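Local coordinates for protein TP_0956 (Treponema pallidum subsp. pallidum, PDB 3U64), which probably serves as the tetratricopeptide-repeat lipoprotein component of a TRAP transporter, assisting solute uptake through contacts with partner proteins, at residues 132-136 with 137-141; 152-155 with 156-160. All coordinates share one frame; numbering follows the deposited sequence.

Both interactions are local and lie in series along an all-helical chain: interaction 1 (132-141) joins the end of helix 128-132 to the start of helix 137-144, and interaction 2 (152-160) lies within the next helix, 152-166. Their centres are about 17 Å apart and their nearest atoms about 6 Å, without touching. Interaction 1 is partly buried, about 23 Å from the chain centre, whereas interaction 2 is buried, about 9 Å from it. Helix 176-192 packs against both, receiving Leu-140 from the first and Leu-155 from the second. A capped turn toward the outside thus leads into a core helix of this TPR-type helical fold.

Interaction 1: residues 132-136 with 137-141. With SO4 (sulfate ion), chain C.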
loop_
_atom_site.group_PDB
_atom_site.type_symbol
_atom_site.label_atom_id
_atom_site.label_comp_id
_atom_site.label_asym_id
_atom_site.label_seq_id
_atom_site.Cartn_x
_atom_site.Cartn_y
_atom_site.Cartn_z
ATOM N N VAL A 132 -1.090 15.889 34.476
ATOM C CA VAL A 132 -2.233 16.246 33.654
ATOM C C VAL A 132 -3.339 15.198 33.793
ATOM O O VAL A 132 -4.509 15.510 33.662
ATOM C CB VAL A 132 -1.828 16.467 32.159
ATOM C CG1 VAL A 132 -1.742 15.140 31.407
ATOM C CG2 VAL A 132 -2.796 17.402 31.474
ATOM N N PHE A 133 -2.971 13.955 34.078
ATOM C CA PHE A 133 -3.979 12.907 34.251
ATOM C C PHE A 133 -4.209 12.523 35.720
ATOM O O PHE A 133 -4.775 11.468 35.999
ATOM C CB PHE A 133 -3.599 11.660 33.450
ATOM C CG PHE A 133 -3.694 11.840 31.956
ATOM C CD1 PHE A 133 -4.906 12.167 31.355
ATOM C CD2 PHE A 133 -2.585 11.658 31.150
ATOM C CE1 PHE A 133 -4.998 12.326 29.984
ATOM C CE2 PHE A 133 -2.679 11.801 29.765
ATOM C CZ PHE A 133 -3.881 12.139 29.187
ATOM N N SER A 134 -3.768 13.381 36.643
ATOM C CA SER A 134 -3.852 13.099 38.074
ATOM C C SER A 134 -5.293 12.996 38.604
ATOM O O SER A 134 -5.537 12.381 39.643
ATOM C CB SER A 134 -3.097 14.174 38.859
ATOM O OG SER A 134 -3.675 15.446 38.620
ATOM N N GLY A 135 -6.241 13.602 37.897
ATOM C CA GLY A 135 -7.598 13.736 38.402
ATOM C C GLY A 135 -7.722 14.826 39.461
ATOM O O GLY A 135 -8.812 15.089 39.980
ATOM N N ASP A 136 -6.593 15.453 39.789
ATOM C CA ASP A 136 -6.538 16.553 40.749
ATOM C C ASP A 136 -6.589 17.868 39.982
ATOM O O ASP A 136 -5.649 18.196 39.255
ATOM C CB ASP A 136 -5.236 16.467 41.557
ATOM C CG ASP A 136 -5.080 17.597 42.580
ATOM O OD1 ASP A 136 -5.594 18.718 42.361
ATOM O OD2 ASP A 136 -4.419 17.352 43.612
ATOM N N GLU A 137 -7.669 18.629 40.157
ATOM C CA GLU A 137 -7.897 19.799 39.321
ATOM C C GLU A 137 -6.807 20.843 39.473
ATOM O O GLU A 137 -6.456 21.535 38.510
ATOM C CB GLU A 137 -9.249 20.432 39.612
ATOM C CG GLU A 137 -9.697 21.350 38.512
ATOM C CD GLU A 137 -9.907 20.605 37.202
ATOM O OE1 GLU A 137 -9.827 19.350 37.209
ATOM O OE2 GLU A 137 -10.153 21.273 36.168
ATOM N N GLN A 138 -6.286 20.957 40.689
ATOM C CA GLN A 138 -5.254 21.940 40.994
ATOM C C GLN A 138 -3.905 21.575 40.364
ATOM O O GLN A 138 -3.162 22.445 39.907
ATOM C CB GLN A 138 -5.114 22.096 42.506
ATOM C CG GLN A 138 -3.759 22.590 42.945
ATOM C CD GLN A 138 -3.680 22.740 44.445
ATOM O OE1 GLN A 138 -4.702 22.931 45.111
ATOM N NE2 GLN A 138 -2.469 22.643 44.991
ATOM N N ARG A 139 -3.599 20.284 40.336
ATOM C CA ARG A 139 -2.406 19.814 39.647
ATOM C C ARG A 139 -2.583 19.958 38.131
ATOM O O ARG A 139 -1.656 20.352 37.420
ATOM C CB ARG A 139 -2.076 18.365 40.056
ATOM C CG ARG A 139 -1.669 18.231 41.552
ATOM C CD ARG A 139 -1.548 16.771 42.026
ATOM N NE ARG A 139 -0.567 16.003 41.255
ATOM C CZ ARG A 139 -0.454 14.677 41.299
ATOM N NH1 ARG A 139 -1.265 13.959 42.071
ATOM N NH2 ARG A 139 0.463 14.070 40.565
ATOM N N LEU A 140 -3.781 19.665 37.640
ATOM C CA LEU A 140 -4.062 19.810 36.205
ATOM C C LEU A 140 -3.863 21.266 35.763
ATOM O O LEU A 140 -3.154 21.551 34.785
ATOM C CB LEU A 140 -5.485 19.362 35.915
ATOM C CG LEU A 140 -6.027 19.522 34.495
ATOM C CD1 LEU A 140 -5.119 18.830 33.492
ATOM C CD2 LEU A 140 -7.430 18.940 34.432
ATOM N N HIS A 141 -4.484 22.177 36.509
ATOM C CA HIS A 141 -4.412 23.605 36.230
ATOM C C HIS A 141 -2.996 24.157 36.397
ATOM O O HIS A 141 -2.566 25.028 35.637
ATOM C CB HIS A 141 -5.387 24.367 37.140
ATOM C CG HIS A 141 -5.356 25.850 36.944
ATOM N ND1 HIS A 141 -4.463 26.672 37.602
ATOM C CD2 HIS A 141 -6.102 26.662 36.156
ATOM C CE1 HIS A 141 -4.660 27.924 37.229
ATOM N NE2 HIS A 141 -5.650 27.946 36.354
HETATM S S SO4 C . 0.709 10.565 41.875
HETATM O O1 SO4 C . 0.529 11.205 43.176
HETATM O O2 SO4 C . 1.684 11.330 41.092
HETATM O O3 SO4 C . 1.230 9.220 42.087
HETATM O O4 SO4 C . -0.581 10.491 41.179
#
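Asp-136 OD1 is gripped by two backbone amides at the start of helix 137-144. Arg-139 N donates to Asp-136 OD1 at 3.2 Å with an angle of 160°, from well above the carboxylate plane, and the N-H of Gln-138 adds a shorter but weak, bent bond. This is an N-cap: with CG anti to the backbone N (chi1 179°), the carboxylate folds over the first turn, where its charge probably suits the helix dipole. The carbonyl of Asp-136 starts the regular helical pattern, its O taking the N-H of Leu-140 at 2.9 Å. Ser-134 braces the approach, since its OG accepts from Asp-136 N at 3.1 Å, closing an ST turn, and is also hydrogen-bonded to the carbonyl of Glu-131. Arg-139 crosses the Asp-136 side chain at about a right angle, and its CD touches OD2 at 3.3 Å without a salt bridge. A bend at chi3 (59°) then carries the guanidinium across Ser-134, whose CB lies 3.6 Å above the centre of one face. Arg-139 NH2 is hydrogen-bonded to sulfate O2 at 3.0 Å, while NH1 makes only a long, weak bond to O1. NH2 also forms a salt bridge with Glu-131; the sulfate probably came from the crystallisation liquor. On the buried side, Val-132 CG2 meets Leu-140 CD1 at a tight 3.4 Å. The turn therefore links helices 128-132 and 137-144, and Leu-140 continues onto His-180 and Met-184 of helix 176-192, the helix that also receives Phe-133.

Interaction 2: residues 152-155 with 156-160; sequences VGTL and YWVGT
Two successive turns of helix 152-166, in the core of the TPR-type helical fold, are joined here by an unbroken run of i to i+4 backbone bonds. Tyr-156 N donates to Val-152 O at 3.0 Å and Trp-157 N to Gly-153 O at 3.1 Å. Next, Val-158 N meets Thr-154 O at 3.0 Å in a nearly straight bond (173°), and Gly-159 N meets Leu-155 O. The side chains touch the turn before them mostly through its carbonyl oxygens. Trp-157 has CG anti to the carbonyl carbon (chi1 -80°), which sends the indole out from the helix with its CD1 edge toward the preceding turn, CD1 being 3.3 Å from Gly-153 O. Val-158 behaves likewise: its CG2 branch, anti to its carbonyl carbon, lies 3.3 Å from Thr-154 O, and the CG2 methyls of Thr-154 and Val-158 are neighbours at 4.2 Å. The two aromatic side chains diverge at CB but meet farther out, where Tyr-156 CE2 stands 3.5 Å above one face of the Trp-157 indole, offset toward its rim. Thr-160 completes the next turn. Thr-160 OG1 donates to Tyr-156 O at 2.7 Å, while its own N-H reaches that oxygen from the opposite face of the carbonyl plane, so two donors grip one carbonyl oxygen. That same hydroxyl oxygen lies over a face of the tyrosine ring, toward its rim. Around the helix, Trp-157 rests on helix 66-89, Thr-154 packs on helix 96-124, Leu-155 and Val-158 on both 96-124 and 176-192, Val-152 on 176-192 and 196-211, and Tyr-156 with Thr-160 on helix 196-211.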
loop_
_atom_site.group_PDB
_atom_site.type_symbol
_atom_site.label_atom_id
_atom_site.label_comp_id
_atom_site.label_asym_id
_atom_site.label_seq_id
_atom_site.Cartn_x
_atom_site.Cartn_y
_atom_site.Cartn_z
ATOM N N VAL A 152 1.095 25.199 21.895
ATOM C CA VAL A 152 -0.278 25.190 21.423
ATOM C C VAL A 152 -0.540 24.090 20.398
ATOM O O VAL A 152 -1.518 23.369 20.514
ATOM C CB VAL A 152 -0.699 26.560 20.887
ATOM C CG1 VAL A 152 -2.040 26.453 20.180
ATOM C CG2 VAL A 152 -0.759 27.571 22.050
ATOM N N GLY A 153 0.343 23.941 19.416
ATOM C CA GLY A 153 0.227 22.855 18.457
ATOM C C GLY A 153 0.050 21.515 19.150
ATOM O O GLY A 153 -0.821 20.706 18.793
ATOM N N THR A 154 0.857 21.290 20.176
ATOM C CA THR A 154 0.872 20.001 20.862
ATOM C C THR A 154 -0.423 19.797 21.643
ATOM O O THR A 154 -1.037 18.726 21.579
ATOM C CB THR A 154 2.123 19.870 21.783
ATOM O OG1 THR A 154 3.293 20.185 21.020
ATOM C CG2 THR A 154 2.259 18.452 22.347
ATOM N N LEU A 155 -0.843 20.836 22.359
ATOM C CA LEU A 155 -2.082 20.799 23.133
ATOM C C LEU A 155 -3.249 20.429 22.227
ATOM O O LEU A 155 -4.112 19.604 22.572
ATOM C CB LEU A 155 -2.323 22.167 23.804
ATOM C CG LEU A 155 -1.309 22.410 24.918
ATOM C CD1 LEU A 155 -1.353 23.831 25.447
ATOM C CD2 LEU A 155 -1.543 21.421 26.035
ATOM N N TYR A 156 -3.259 21.045 21.052
ATOM C CA TYR A 156 -4.350 20.879 20.106
ATOM C C TYR A 156 -4.445 19.431 19.643
ATOM O O TYR A 156 -5.530 18.867 19.621
ATOM C CB TYR A 156 -4.177 21.813 18.897
ATOM C CG TYR A 156 -5.088 21.454 17.720
ATOM C CD1 TYR A 156 -6.455 21.694 17.774
ATOM C CD2 TYR A 156 -4.579 20.867 16.566
ATOM C CE1 TYR A 156 -7.291 21.355 16.725
ATOM C CE2 TYR A 156 -5.412 20.522 15.502
ATOM C CZ TYR A 156 -6.769 20.763 15.590
ATOM O OH TYR A 156 -7.611 20.428 14.546
ATOM N N TRP A 157 -3.308 18.841 19.271
ATOM C CA TRP A 157 -3.297 17.497 18.710
ATOM C C TRP A 157 -3.585 16.418 19.758
ATOM O O TRP A 157 -4.374 15.512 19.509
ATOM C CB TRP A 157 -2.011 17.239 17.900
ATOM C CG TRP A 157 -2.146 17.869 16.525
ATOM C CD1 TRP A 157 -1.520 18.990 16.064
ATOM C CD2 TRP A 157 -3.029 17.438 15.472
ATOM N NE1 TRP A 157 -1.931 19.262 14.778
ATOM C CE2 TRP A 157 -2.870 18.342 14.400
ATOM C CE3 TRP A 157 -3.925 16.371 15.333
ATOM C CZ2 TRP A 157 -3.566 18.201 13.190
ATOM C CZ3 TRP A 157 -4.634 16.242 14.130
ATOM C CH2 TRP A 157 -4.447 17.156 13.078
ATOM N N VAL A 158 -2.994 16.560 20.944
ATOM C CA VAL A 158 -3.253 15.645 22.054
ATOM C C VAL A 158 -4.732 15.686 22.432
ATOM O O VAL A 158 -5.396 14.646 22.488
ATOM C CB VAL A 158 -2.386 15.986 23.304
ATOM C CG1 VAL A 158 -2.820 15.156 24.482
ATOM C CG2 VAL A 158 -0.914 15.746 23.009
ATOM N N GLY A 159 -5.250 16.891 22.665
ATOM C CA GLY A 159 -6.648 17.051 23.028
ATOM C C GLY A 159 -7.558 16.486 21.941
ATOM O O GLY A 159 -8.558 15.807 22.227
ATOM N N THR A 160 -7.222 16.770 20.685
ATOM C CA THR A 160 -8.050 16.282 19.571
ATOM C C THR A 160 -8.041 14.759 19.497
ATOM O O THR A 160 -9.082 14.149 19.301
ATOM C CB THR A 160 -7.584 16.852 18.246
ATOM O OG1 THR A 160 -7.738 18.280 18.273
ATOM C CG2 THR A 160 -8.367 16.256 17.059
#